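Water-Soluble Chlorophyll Protein (Brassica oleracea var. botrytis, PDB 6S2Z) binds chlorophyll b as a water-soluble tetrameric carrier built on the beta-trefoil fold of the Kunitz protease-inhibitor family. Local coordinates at residues G28-A33 with I45-L50; Q21-N26 with F168-K173; F40-I45 with A110-G115; L56-G61 with I78-R83. All coordinates share one frame; numbering follows the deposited sequence.

Contact 1 (G28-A33 with I45-L50). With CHL (chlorophyll b), chain B.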
# COMPACT_ATOMS: atom_id res chain seq x y z
N GLY A 28 -7.70 0.55 21.01
CA GLY A 28 -7.23 1.88 21.36
C GLY A 28 -8.21 2.95 20.89
O GLY A 28 -9.41 2.71 20.82
N GLY A 29 -7.68 4.14 20.61
CA GLY A 29 -8.48 5.32 20.29
C GLY A 29 -8.79 5.43 18.80
O GLY A 29 -8.43 4.57 17.99
N LEU A 30 -9.49 6.52 18.45
CA LEU A 30 -9.91 6.80 17.09
C LEU A 30 -8.76 7.45 16.34
O LEU A 30 -8.04 8.30 16.88
CB LEU A 30 -11.16 7.70 17.12
CG LEU A 30 -12.40 7.06 17.76
CD1 LEU A 30 -13.66 7.88 17.48
CD2 LEU A 30 -12.59 5.62 17.29
N VAL A 31 -8.62 7.05 15.07
CA VAL A 31 -7.47 7.47 14.28
C VAL A 31 -7.91 7.65 12.84
O VAL A 31 -8.91 7.06 12.42
CB VAL A 31 -6.30 6.45 14.35
CG1 VAL A 31 -5.74 6.31 15.77
CG2 VAL A 31 -6.68 5.10 13.76
N PRO A 32 -7.18 8.48 12.05
CA PRO A 32 -7.34 8.50 10.59
C PRO A 32 -6.91 7.16 10.02
O PRO A 32 -5.89 6.60 10.44
CB PRO A 32 -6.38 9.59 10.08
CG PRO A 32 -6.05 10.40 11.32
CD PRO A 32 -6.20 9.47 12.51
N ALA A 33 -7.69 6.67 9.04
CA ALA A 33 -7.33 5.53 8.21
C ALA A 33 -8.13 5.59 6.91
O ALA A 33 -9.27 6.04 6.90
CB ALA A 33 -7.57 4.22 8.92
N ILE A 45 -12.26 7.40 9.53
CA ILE A 45 -11.88 7.35 10.93
C ILE A 45 -12.23 5.97 11.45
O ILE A 45 -13.27 5.42 11.12
CB ILE A 45 -12.58 8.46 11.75
CG1 ILE A 45 -12.49 9.82 11.05
CG2 ILE A 45 -12.03 8.53 13.17
CD1 ILE A 45 -13.01 10.98 11.90
N THR A 46 -11.33 5.41 12.25
CA THR A 46 -11.34 4.00 12.58
C THR A 46 -10.95 3.90 14.05
O THR A 46 -10.18 4.74 14.55
CB THR A 46 -10.32 3.26 11.70
OG1 THR A 46 -10.66 3.53 10.33
CG2 THR A 46 -10.29 1.77 11.94
N GLN A 47 -11.45 2.87 14.75
CA GLN A 47 -10.85 2.55 16.03
C GLN A 47 -9.68 1.61 15.76
O GLN A 47 -9.87 0.57 15.15
CB GLN A 47 -11.83 1.92 17.02
CG GLN A 47 -11.16 1.62 18.36
CD GLN A 47 -11.96 0.75 19.31
OE1 GLN A 47 -12.99 0.17 18.94
NE2 GLN A 47 -11.48 0.65 20.54
N THR A 48 -8.49 1.97 16.23
CA THR A 48 -7.39 1.04 16.06
C THR A 48 -7.67 -0.19 16.91
O THR A 48 -8.24 -0.05 17.99
CB THR A 48 -6.02 1.67 16.41
OG1 THR A 48 -5.04 0.63 16.31
CG2 THR A 48 -5.95 2.28 17.80
N LEU A 49 -7.26 -1.37 16.45
CA LEU A 49 -7.48 -2.61 17.19
C LEU A 49 -6.45 -2.78 18.30
O LEU A 49 -6.71 -3.54 19.23
CB LEU A 49 -7.42 -3.78 16.21
CG LEU A 49 -8.60 -3.89 15.24
CD1 LEU A 49 -8.31 -4.95 14.18
CD2 LEU A 49 -9.93 -4.16 15.98
N LEU A 50 -5.30 -2.09 18.21
CA LEU A 50 -4.15 -2.32 19.08
C LEU A 50 -4.41 -1.73 20.46
O LEU A 50 -4.70 -0.55 20.59
CB LEU A 50 -2.88 -1.74 18.43
CG LEU A 50 -2.56 -2.19 17.00
CD1 LEU A 50 -1.16 -1.77 16.59
CD2 LEU A 50 -2.71 -3.69 16.83
MG CHL B . -3.76 6.15 10.17
CHA CHL B . -3.59 3.91 12.71
CHB CHL B . -4.06 3.54 8.06
CHC CHL B . -3.32 8.27 7.57
CHD CHL B . -2.56 8.63 12.35
NA CHL B . -4.04 4.16 10.34
C1A CHL B . -4.07 3.48 11.39
C2A CHL B . -4.52 2.09 11.23
C3A CHL B . -4.47 1.93 9.75
C4A CHL B . -4.17 3.31 9.35
CMA CHL B . -3.35 1.01 9.35
CAA CHL B . -5.81 1.71 11.94
CBA CHL B . -6.35 0.34 11.64
CGA CHL B . -5.87 -0.81 12.48
O1A CHL B . -6.37 -1.04 13.51
O2A CHL B . -4.87 -1.69 12.00
NB CHL B . -3.73 5.93 8.12
C1B CHL B . -3.83 4.82 7.41
C2B CHL B . -3.71 4.94 5.96
C3B CHL B . -3.49 6.35 5.85
C4B CHL B . -3.52 6.86 7.21
CMB CHL B . -3.78 3.89 4.91
CAB CHL B . -3.29 7.14 4.62
CBB CHL B . -2.48 6.80 3.69
NC CHL B . -3.07 8.10 9.97
C1C CHL B . -2.94 8.80 8.87
C2C CHL B . -2.43 10.15 9.07
C3C CHL B . -2.21 10.27 10.47
C4C CHL B . -2.62 8.95 10.91
CMC CHL B . -2.14 11.24 8.12
OMC CHL B . -2.37 11.14 6.97
CAC CHL B . -1.66 11.45 11.23
CBC CHL B . -0.18 11.40 11.26
ND CHL B . -3.20 6.34 12.13
C1D CHL B . -2.73 7.29 12.89
C2D CHL B . -2.44 6.84 14.27
C3D CHL B . -2.84 5.45 14.14
C4D CHL B . -3.24 5.27 12.92
CMD CHL B . -1.97 7.48 15.54
CAD CHL B . -2.94 4.18 14.88
OBD CHL B . -2.68 4.02 16.08
CBD CHL B . -3.45 3.14 13.97
CGD CHL B . -2.57 1.94 13.93
O1D CHL B . -2.93 0.91 14.33
O2D CHL B . -1.26 1.99 13.44
CED CHL B . -0.38 0.95 13.69
C1 CHL B . -3.75 -2.20 12.67
C2 CHL B . -3.07 -3.08 11.68
C3 CHL B . -1.75 -3.22 11.65
C4 CHL B . -0.92 -2.52 12.63
C5 CHL B . -1.09 -4.07 10.65
C6 CHL B . -0.20 -3.24 9.77
C7 CHL B . -0.84 -1.99 9.22
C8 CHL B . 0.16 -1.22 8.38
C9 CHL B . 0.69 0.01 9.08
C10 CHL B . -0.40 -0.89 7.02
C11 CHL B . -0.47 -2.13 6.20
C12 CHL B . -0.55 -1.75 4.75
C13 CHL B . -1.14 -2.84 3.89
C14 CHL B . -0.24 -4.04 3.79
C15 CHL B . -1.41 -2.29 2.51
C16 CHL B . -2.34 -3.20 1.73
C17 CHL B . -2.59 -2.70 0.31
C18 CHL B . -3.81 -3.36 -0.27
C19 CHL B . -4.60 -2.39 -1.08
C20 CHL B . -3.38 -4.46 -1.17
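Gln47 runs out fully extended, its CG trans to the main-chain nitrogen (chi1 -179°), and so reaches back along 28-33 to give its amide N-H to Gly28, NE2 to O 2.9 Å, the acceptor lying in the amide plane. A chi1 of 176° at Thr48 turns OG1 to the pigment, where it donates to O1D of chlorophyll b at 2.9 Å; its CG2 rests on Gly29 O. The strands are antiparallel: Val31 and Thr46 exchange both backbone bonds (Val31 N to Thr46 O, 2.8 Å), and Thr48 N bonds Gly29 O. Gly28, bare of a side chain, lets the backbones close up, and its N reaches Thr48 O. Leu30 lays CD2 along CA and CB of Gln47 on the face of the hairpin that also carries Pro32 and Ile45. Val31 presses both methyls on the macrocycle, CG1 coming 3.4 Å from C3D, and Ala33 is small enough to fit CB between the ring and Thr46 OG1, itself hydrogen-bonded to Gln156. Proline has no N-H to offer, but its carbonyl serves: Pro32 O binds the magnesium at 2.2 Å. Leu49 N bonds O1A. This beta hairpin supplies the axial magnesium ligand and two hydrogen bonds to the chlorophyll pocket.

Contact 2 (Q21-N26 with F168-K173)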
# COMPACT_ATOMS: atom_id res chain seq x y z
N GLN A 21 -11.79 7.77 22.96
CA GLN A 21 -11.52 6.37 23.27
C GLN A 21 -12.83 5.61 23.43
O GLN A 21 -13.60 5.87 24.35
CB GLN A 21 -10.66 6.28 24.53
CG GLN A 21 -10.48 4.86 25.07
CD GLN A 21 -9.47 4.07 24.28
OE1 GLN A 21 -9.65 2.88 24.01
NE2 GLN A 21 -8.40 4.73 23.88
N PRO A 22 -13.13 4.63 22.55
CA PRO A 22 -14.33 3.81 22.71
C PRO A 22 -14.37 3.19 24.10
O PRO A 22 -13.33 2.80 24.62
CB PRO A 22 -14.23 2.77 21.57
CG PRO A 22 -13.35 3.46 20.55
CD PRO A 22 -12.36 4.27 21.35
N ALA A 23 -15.56 3.20 24.73
CA ALA A 23 -15.73 2.65 26.07
C ALA A 23 -16.00 1.15 25.99
O ALA A 23 -16.47 0.62 24.97
CB ALA A 23 -16.82 3.40 26.80
N LYS A 24 -15.69 0.45 27.08
CA LYS A 24 -15.85 -0.99 27.13
C LYS A 24 -15.31 -1.57 25.83
O LYS A 24 -16.07 -2.12 25.03
CB LYS A 24 -17.33 -1.37 27.35
CG LYS A 24 -17.91 -1.10 28.74
CD LYS A 24 -19.45 -1.22 28.82
CE LYS A 24 -20.09 -1.85 27.59
NZ LYS A 24 -21.38 -2.53 27.89
N SER A 25 -14.00 -1.43 25.62
CA SER A 25 -13.34 -2.00 24.45
C SER A 25 -11.91 -2.39 24.78
O SER A 25 -11.32 -1.84 25.70
CB SER A 25 -13.41 -1.04 23.29
OG SER A 25 -12.48 -1.41 22.28
N ASN A 26 -11.37 -3.35 24.02
CA ASN A 26 -9.99 -3.79 24.16
C ASN A 26 -9.09 -3.07 23.16
O ASN A 26 -7.89 -3.30 23.12
CB ASN A 26 -9.81 -5.30 23.90
CG ASN A 26 -10.26 -6.14 25.08
OD1 ASN A 26 -9.73 -6.01 26.18
ND2 ASN A 26 -11.23 -7.01 24.84
N PHE A 168 -19.96 4.43 21.75
CA PHE A 168 -19.87 5.09 23.03
C PHE A 168 -18.40 5.41 23.33
O PHE A 168 -17.53 4.54 23.22
CB PHE A 168 -20.52 4.18 24.08
CG PHE A 168 -22.00 3.95 23.85
CD1 PHE A 168 -22.91 4.97 24.09
CD2 PHE A 168 -22.46 2.73 23.39
CE1 PHE A 168 -24.27 4.77 23.90
CE2 PHE A 168 -23.82 2.54 23.14
CZ PHE A 168 -24.72 3.56 23.41
N VAL A 169 -18.13 6.65 23.73
CA VAL A 169 -16.74 7.07 23.84
C VAL A 169 -16.51 7.79 25.17
O VAL A 169 -17.44 8.27 25.80
CB VAL A 169 -16.35 7.98 22.66
CG1 VAL A 169 -16.65 7.32 21.31
CG2 VAL A 169 -17.03 9.34 22.75
N LYS A 170 -15.23 7.88 25.57
CA LYS A 170 -14.77 8.78 26.61
C LYS A 170 -13.73 9.69 25.97
O LYS A 170 -13.10 9.31 24.97
CB LYS A 170 -14.12 7.97 27.73
CG LYS A 170 -14.93 6.80 28.29
CD LYS A 170 -14.70 6.58 29.79
CE LYS A 170 -14.68 5.12 30.22
NZ LYS A 170 -15.19 4.97 31.60
N PHE A 171 -13.54 10.88 26.55
CA PHE A 171 -12.45 11.76 26.14
C PHE A 171 -11.33 11.73 27.17
O PHE A 171 -11.54 12.17 28.30
CB PHE A 171 -12.98 13.18 25.91
CG PHE A 171 -14.27 13.21 25.13
CD1 PHE A 171 -14.27 13.01 23.75
CD2 PHE A 171 -15.49 13.38 25.78
CE1 PHE A 171 -15.47 13.02 23.04
CE2 PHE A 171 -16.67 13.41 25.07
CZ PHE A 171 -16.66 13.23 23.70
N VAL A 172 -10.15 11.23 26.76
CA VAL A 172 -8.96 11.13 27.59
C VAL A 172 -8.06 12.33 27.32
O VAL A 172 -7.54 12.48 26.21
CB VAL A 172 -8.19 9.81 27.34
CG1 VAL A 172 -7.04 9.67 28.33
CG2 VAL A 172 -9.12 8.60 27.41
N LYS A 173 -7.84 13.15 28.35
CA LYS A 173 -7.05 14.37 28.22
C LYS A 173 -5.61 14.01 27.88
O LYS A 173 -4.98 13.26 28.62
CB LYS A 173 -7.07 15.16 29.53
CG LYS A 173 -6.20 16.40 29.57
CD LYS A 173 -6.99 17.69 29.66
CE LYS A 173 -6.13 18.85 30.11
NZ LYS A 173 -6.65 20.14 29.59
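Gln21 meets Lys170 as an antiparallel hydrogen-bonded pair, and Gln21, Ala23 and Lys170 bury the greatest areas here. Gln21 gives its N-H to Lys170 O, N to O 2.9 Å and nearly straight at 168°, and takes the N-H of Lys170 on its own O. Its side chain contributes through the aliphatic root: CB touches CG2 of Val172 at 4.0 Å, while the bend at chi2 (78°) carries the rest of the chain away from 168-173. A long polar residue suits this partly exposed position because its methylenes can pack while its end leaves the strand pair.

Ala23 continues the pairing past Pro22. Its N donates to Phe168 O at 2.8 Å. The small CB reaches toward Lys170 and meets CG at 4.2 Å; alanine leaves room for the lysine stem to pass beside it.

Lys170 places CG anti to its carbonyl carbon (chi1 -51°), and the methylenes start out beside Ala23 before the chain bends onward. Between the two bonded positions sits Pro22, opposite Val169 with CA atoms 4.2 Å apart. A proline is tolerated there because a non-hydrogen-bonded position needs no N-H; instead its CA comes 3.3 Å from Phe168 O. Farther along, Phe171 turns from this partner and meets Phe60 edge-to-face. The pairing joins the first strand of the chain to the last, consistent with the closed beta-trefoil of the Kunitz-type family.

Contact 3 (F40-I45 with A110-G115). With CHL (chlorophyll b), chain B.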
# COMPACT_ATOMS: atom_id res chain seq x y z
N PHE A 40 -7.34 7.70 -1.98
CA PHE A 40 -7.47 7.39 -0.56
C PHE A 40 -7.85 8.66 0.21
O PHE A 40 -8.06 8.61 1.42
CB PHE A 40 -6.23 6.67 -0.04
CG PHE A 40 -4.93 7.33 -0.43
CD1 PHE A 40 -4.56 8.55 0.11
CD2 PHE A 40 -4.09 6.72 -1.35
CE1 PHE A 40 -3.37 9.15 -0.27
CE2 PHE A 40 -2.90 7.33 -1.73
CZ PHE A 40 -2.54 8.55 -1.19
N CYS A 41 -7.89 9.80 -0.47
CA CYS A 41 -8.43 11.01 0.14
C CYS A 41 -9.87 11.17 -0.31
O CYS A 41 -10.17 10.93 -1.47
CB CYS A 41 -7.63 12.25 -0.23
SG CYS A 41 -5.88 12.12 0.22
N PRO A 42 -10.81 11.56 0.59
CA PRO A 42 -10.47 11.83 1.99
C PRO A 42 -10.37 10.58 2.87
O PRO A 42 -10.97 9.56 2.57
CB PRO A 42 -11.63 12.73 2.44
CG PRO A 42 -12.82 12.29 1.59
CD PRO A 42 -12.23 11.81 0.28
N LEU A 43 -9.63 10.68 3.98
CA LEU A 43 -9.47 9.59 4.92
C LEU A 43 -10.75 9.38 5.71
O LEU A 43 -11.50 10.32 5.94
CB LEU A 43 -8.31 9.91 5.88
CG LEU A 43 -6.94 10.04 5.19
CD1 LEU A 43 -5.93 10.76 6.08
CD2 LEU A 43 -6.42 8.67 4.75
N GLY A 44 -10.96 8.15 6.19
CA GLY A 44 -12.01 7.90 7.16
C GLY A 44 -11.44 7.86 8.57
O GLY A 44 -10.30 8.24 8.78
N ILE A 45 -12.26 7.40 9.53
CA ILE A 45 -11.88 7.35 10.93
C ILE A 45 -12.23 5.97 11.45
O ILE A 45 -13.27 5.42 11.12
CB ILE A 45 -12.58 8.46 11.75
CG1 ILE A 45 -12.49 9.82 11.05
CG2 ILE A 45 -12.03 8.53 13.17
CD1 ILE A 45 -13.01 10.98 11.90
N ALA A 110 -20.03 7.31 5.64
CA ALA A 110 -18.75 7.38 6.34
C ALA A 110 -18.55 8.73 7.03
O ALA A 110 -18.90 9.79 6.49
CB ALA A 110 -17.66 7.09 5.34
N ILE A 111 -18.00 8.69 8.25
CA ILE A 111 -17.32 9.86 8.78
C ILE A 111 -15.94 9.99 8.13
O ILE A 111 -15.11 9.08 8.17
CB ILE A 111 -17.26 9.86 10.32
CG1 ILE A 111 -18.60 9.43 10.93
CG2 ILE A 111 -16.83 11.24 10.80
CD1 ILE A 111 -19.74 10.43 10.74
N ILE A 112 -15.69 11.15 7.52
CA ILE A 112 -14.44 11.38 6.80
C ILE A 112 -13.76 12.56 7.49
O ILE A 112 -14.29 13.12 8.44
CB ILE A 112 -14.74 11.67 5.32
CG1 ILE A 112 -15.71 12.85 5.17
CG2 ILE A 112 -15.26 10.43 4.61
CD1 ILE A 112 -15.64 13.59 3.85
N ILE A 113 -12.60 12.92 6.96
CA ILE A 113 -11.78 14.02 7.45
C ILE A 113 -11.60 14.98 6.28
O ILE A 113 -11.20 14.55 5.20
CB ILE A 113 -10.43 13.48 7.96
CG1 ILE A 113 -10.60 12.53 9.15
CG2 ILE A 113 -9.52 14.62 8.33
CD1 ILE A 113 -9.38 11.69 9.43
N GLY A 114 -11.88 16.27 6.52
CA GLY A 114 -11.70 17.30 5.50
C GLY A 114 -12.93 18.18 5.33
O GLY A 114 -13.16 18.70 4.25
N GLY A 115 -13.70 18.36 6.41
CA GLY A 115 -14.92 19.14 6.33
C GLY A 115 -14.62 20.63 6.41
O GLY A 115 -13.60 21.03 6.95
MG CHL B . -3.76 6.15 10.17
CHA CHL B . -3.59 3.91 12.71
CHB CHL B . -4.06 3.54 8.06
CHC CHL B . -3.32 8.27 7.57
CHD CHL B . -2.56 8.63 12.35
NA CHL B . -4.04 4.16 10.34
C1A CHL B . -4.07 3.48 11.39
C2A CHL B . -4.52 2.09 11.23
C3A CHL B . -4.47 1.93 9.75
C4A CHL B . -4.17 3.31 9.35
CMA CHL B . -3.35 1.01 9.35
CAA CHL B . -5.81 1.71 11.94
CBA CHL B . -6.35 0.34 11.64
CGA CHL B . -5.87 -0.81 12.48
O1A CHL B . -6.37 -1.04 13.51
O2A CHL B . -4.87 -1.69 12.00
NB CHL B . -3.73 5.93 8.12
C1B CHL B . -3.83 4.82 7.41
C2B CHL B . -3.71 4.94 5.96
C3B CHL B . -3.49 6.35 5.85
C4B CHL B . -3.52 6.86 7.21
CMB CHL B . -3.78 3.89 4.91
CAB CHL B . -3.29 7.14 4.62
CBB CHL B . -2.48 6.80 3.69
NC CHL B . -3.07 8.10 9.97
C1C CHL B . -2.94 8.80 8.87
C2C CHL B . -2.43 10.15 9.07
C3C CHL B . -2.21 10.27 10.47
C4C CHL B . -2.62 8.95 10.91
CMC CHL B . -2.14 11.24 8.12
OMC CHL B . -2.37 11.14 6.97
CAC CHL B . -1.66 11.45 11.23
CBC CHL B . -0.18 11.40 11.26
ND CHL B . -3.20 6.34 12.13
C1D CHL B . -2.73 7.29 12.89
C2D CHL B . -2.44 6.84 14.27
C3D CHL B . -2.84 5.45 14.14
C4D CHL B . -3.24 5.27 12.92
CMD CHL B . -1.97 7.48 15.54
CAD CHL B . -2.94 4.18 14.88
OBD CHL B . -2.68 4.02 16.08
CBD CHL B . -3.45 3.14 13.97
CGD CHL B . -2.57 1.94 13.93
O1D CHL B . -2.93 0.91 14.33
O2D CHL B . -1.26 1.99 13.44
CED CHL B . -0.38 0.95 13.69
C1 CHL B . -3.75 -2.20 12.67
C2 CHL B . -3.07 -3.08 11.68
C3 CHL B . -1.75 -3.22 11.65
C4 CHL B . -0.92 -2.52 12.63
C5 CHL B . -1.09 -4.07 10.65
C6 CHL B . -0.20 -3.24 9.77
C7 CHL B . -0.84 -1.99 9.22
C8 CHL B . 0.16 -1.22 8.38
C9 CHL B . 0.69 0.01 9.08
C10 CHL B . -0.40 -0.89 7.02
C11 CHL B . -0.47 -2.13 6.20
C12 CHL B . -0.55 -1.75 4.75
C13 CHL B . -1.14 -2.84 3.89
C14 CHL B . -0.24 -4.04 3.79
C15 CHL B . -1.41 -2.29 2.51
C16 CHL B . -2.34 -3.20 1.73
C17 CHL B . -2.59 -2.70 0.31
C18 CHL B . -3.81 -3.36 -0.27
C19 CHL B . -4.60 -2.39 -1.08
C20 CHL B . -3.38 -4.46 -1.17
O HOH W 1 -8.69 13.31 4.45
O HOH W 2 -14.76 6.57 8.48
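Ile113 sets CG1 against CG1 of Ile45 at 3.8 Å, the two side chains crossing at about a right angle, and its CD1 lies over Gly44 O and near Leu43 CB. The CD1 of Ile45 goes on to CG2 of Ile111, 4.0 Å away. At the outer end the ring of Pro42, which follows a cis peptide bond, puts CG against CD1 of Ile112 (3.8 Å); Ile112 reaches it because CG1 lies between the backbone N and carbonyl carbon (chi1 56°). Isoleucine suits these places, since its long CG1-CD1 arm reaches across to the facing chain. Such apolar packing carries most of the contact.

Backbone polar contacts are few. Ile113 N makes a weak, bent hydrogen bond to Leu43 O at 3.0 Å, and the same oxygen receives the CA-H of Ile112. Two waters do the remaining bridging: one takes the N-H of Leu43 and donates to Ile113 O, the other takes the N-H of Ile45 (2.8 Å) and probably donates to Ile111 O.

Toward the pigment, Leu43 forks over the macrocycle rim, CD2 meeting CAB of chlorophyll b at 3.5 Å and CD1 lying near OMC, the formyl oxygen. Cys41 is joined to Cys90 by a disulfide. Water thus supplies hydrogen bonds where the strands stand too far apart to pair directly, while the grip between them and on this rim of the pigment is mainly hydrophobic.

Contact 4 (L56-G61 with I78-R83); sequences LPVSFG and INIEFR
Val58 and Leu56 close on the ring of Phe82: CG1 of the valine lies 3.4 Å from CD1, and CD2 of the leucine touches the same CD1 at 3.6 Å. The first torsion of Leu56 is trans (chi1 -171°), which swings its methyl to the ring, and the carbonyls of Leu56 and Pro57 lie at the ring edge, in its plane. On the same face Phe60 lies beside Ile80, both pointing the same way, with CE1 3.9 Å from CG2; CD1 of Ile78 comes obliquely to Phe60 CD1. Ile80 CG1 sits at the edge of the Phe60 ring, in its plane, so a flat ring and a slim branched chain can lie side by side in this buried layer.

On the other face Ser59 and Arg83 meet. The arginine, bent at chi2 and chi3, folds its stem back over the serine, CD lying 3.4 Å from OG; a small serine leaves room for it. Arg83 NH1 has a further, weak hydrogen bond to Gly15 O.

The backbone holds these groups in register. Arg83 N donates to Pro57 O at 2.7 Å, Ser59 and Glu81 exchange bonds, and Asn79 N bonds Gly61 O at 2.9 Å, with a weak return from Gly61 N. Beyond them, Asn79 ND2 is bonded to Ser122 O, Ile20 of strand 18-22 packs on Val58 and Phe60, and Trp97 meets the Phe82 ring with planes at about 45°. Through Leu56 and Phe82 the pair also touches Pro32, the residue that binds the magnesium. This is an antiparallel two-stranded pairing whose apolar face belongs to the core of a beta-trefoil.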
# COMPACT_ATOMS: atom_id res chain seq x y z
N LEU A 56 -5.24 9.33 17.74
CA LEU A 56 -4.69 10.61 17.36
C LEU A 56 -5.49 11.71 18.08
O LEU A 56 -6.71 11.66 18.12
CB LEU A 56 -4.73 10.76 15.84
CG LEU A 56 -3.98 11.98 15.30
CD1 LEU A 56 -2.46 11.82 15.49
CD2 LEU A 56 -4.33 12.24 13.85
N PRO A 57 -4.82 12.69 18.71
CA PRO A 57 -5.51 13.76 19.44
C PRO A 57 -6.47 14.59 18.60
O PRO A 57 -6.20 14.85 17.42
CB PRO A 57 -4.36 14.66 19.91
CG PRO A 57 -3.20 13.70 20.05
CD PRO A 57 -3.35 12.76 18.87
N VAL A 58 -7.56 15.01 19.25
CA VAL A 58 -8.51 15.95 18.67
C VAL A 58 -8.70 17.16 19.60
O VAL A 58 -8.34 17.13 20.79
CB VAL A 58 -9.86 15.28 18.39
CG1 VAL A 58 -9.69 14.02 17.55
CG2 VAL A 58 -10.58 14.98 19.70
N SER A 59 -9.30 18.21 19.03
CA SER A 59 -9.76 19.33 19.83
C SER A 59 -11.16 19.71 19.36
O SER A 59 -11.54 19.44 18.22
CB SER A 59 -8.80 20.50 19.79
OG SER A 59 -8.74 21.04 18.48
N PHE A 60 -11.92 20.29 20.30
CA PHE A 60 -13.31 20.65 20.10
C PHE A 60 -13.39 22.17 20.11
O PHE A 60 -12.71 22.81 20.91
CB PHE A 60 -14.21 19.99 21.15
CG PHE A 60 -14.02 18.50 21.34
CD1 PHE A 60 -14.50 17.59 20.40
CD2 PHE A 60 -13.39 18.00 22.46
CE1 PHE A 60 -14.34 16.22 20.58
CE2 PHE A 60 -13.21 16.63 22.63
CZ PHE A 60 -13.71 15.73 21.70
N GLY A 61 -14.18 22.73 19.19
CA GLY A 61 -14.51 24.15 19.17
C GLY A 61 -15.96 24.36 18.71
O GLY A 61 -16.44 23.63 17.86
N ILE A 78 -20.48 21.53 17.49
CA ILE A 78 -19.05 21.74 17.51
C ILE A 78 -18.46 21.19 16.22
O ILE A 78 -19.11 20.47 15.47
CB ILE A 78 -18.41 21.01 18.71
CG1 ILE A 78 -18.83 19.53 18.74
CG2 ILE A 78 -18.67 21.74 20.03
CD1 ILE A 78 -17.98 18.62 19.58
N ASN A 79 -17.19 21.54 15.98
CA ASN A 79 -16.33 20.87 15.03
C ASN A 79 -15.39 19.98 15.84
O ASN A 79 -15.11 20.27 17.00
CB ASN A 79 -15.51 21.89 14.22
CG ASN A 79 -16.34 22.71 13.25
OD1 ASN A 79 -16.00 23.87 12.98
ND2 ASN A 79 -17.42 22.15 12.75
N ILE A 80 -14.94 18.87 15.23
CA ILE A 80 -13.93 18.02 15.81
C ILE A 80 -12.79 17.99 14.81
O ILE A 80 -13.01 17.67 13.65
CB ILE A 80 -14.49 16.60 16.11
CG1 ILE A 80 -15.82 16.62 16.87
CG2 ILE A 80 -13.45 15.76 16.84
CD1 ILE A 80 -16.41 15.25 17.12
N GLU A 81 -11.58 18.35 15.25
CA GLU A 81 -10.46 18.27 14.34
C GLU A 81 -9.30 17.49 14.94
O GLU A 81 -8.96 17.67 16.11
CB GLU A 81 -10.03 19.62 13.77
CG GLU A 81 -9.67 20.66 14.80
CD GLU A 81 -8.78 21.75 14.23
OE1 GLU A 81 -8.26 21.58 13.13
OE2 GLU A 81 -8.59 22.76 14.90
N PHE A 82 -8.71 16.63 14.12
CA PHE A 82 -7.47 15.96 14.48
C PHE A 82 -6.34 16.98 14.59
O PHE A 82 -6.26 17.94 13.83
CB PHE A 82 -7.17 14.86 13.46
CG PHE A 82 -7.89 13.56 13.73
CD1 PHE A 82 -7.73 12.91 14.95
CD2 PHE A 82 -8.70 12.99 12.77
CE1 PHE A 82 -8.35 11.69 15.17
CE2 PHE A 82 -9.34 11.78 12.99
CZ PHE A 82 -9.15 11.13 14.19
N ARG A 83 -5.46 16.74 15.57
CA ARG A 83 -4.37 17.65 15.84
C ARG A 83 -3.08 16.86 15.69
O ARG A 83 -2.80 15.97 16.50
CB ARG A 83 -4.47 18.22 17.26
CG ARG A 83 -5.74 19.01 17.54
CD ARG A 83 -5.89 20.31 16.77
NE ARG A 83 -4.84 21.31 16.98
CZ ARG A 83 -4.67 22.01 18.11
NH1 ARG A 83 -5.45 21.81 19.16
NH2 ARG A 83 -3.70 22.90 18.19

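Overall arrangement
From the N terminus, strand 18-22 first enters contact 2, whose partner comes only at 168-173, so this contact closes a loop of some 140 residues enclosing the other three. Inside it, contact 1 closes the short hairpin 28-50. Contact 3 starts within that hairpin and ends at 110-115, so contacts 1 and 3 cross, sharing Ile45 and the same chlorophyll. Contact 4 follows contact 1 in series and lies within the loop of contact 3. Ser25 bonds Gln47 between contacts 2 and 1, while Phe82 of contact 4 packs on Pro32 and Ile113, and Phe60 meets Phe171, tying pigment site and core to the terminal strands.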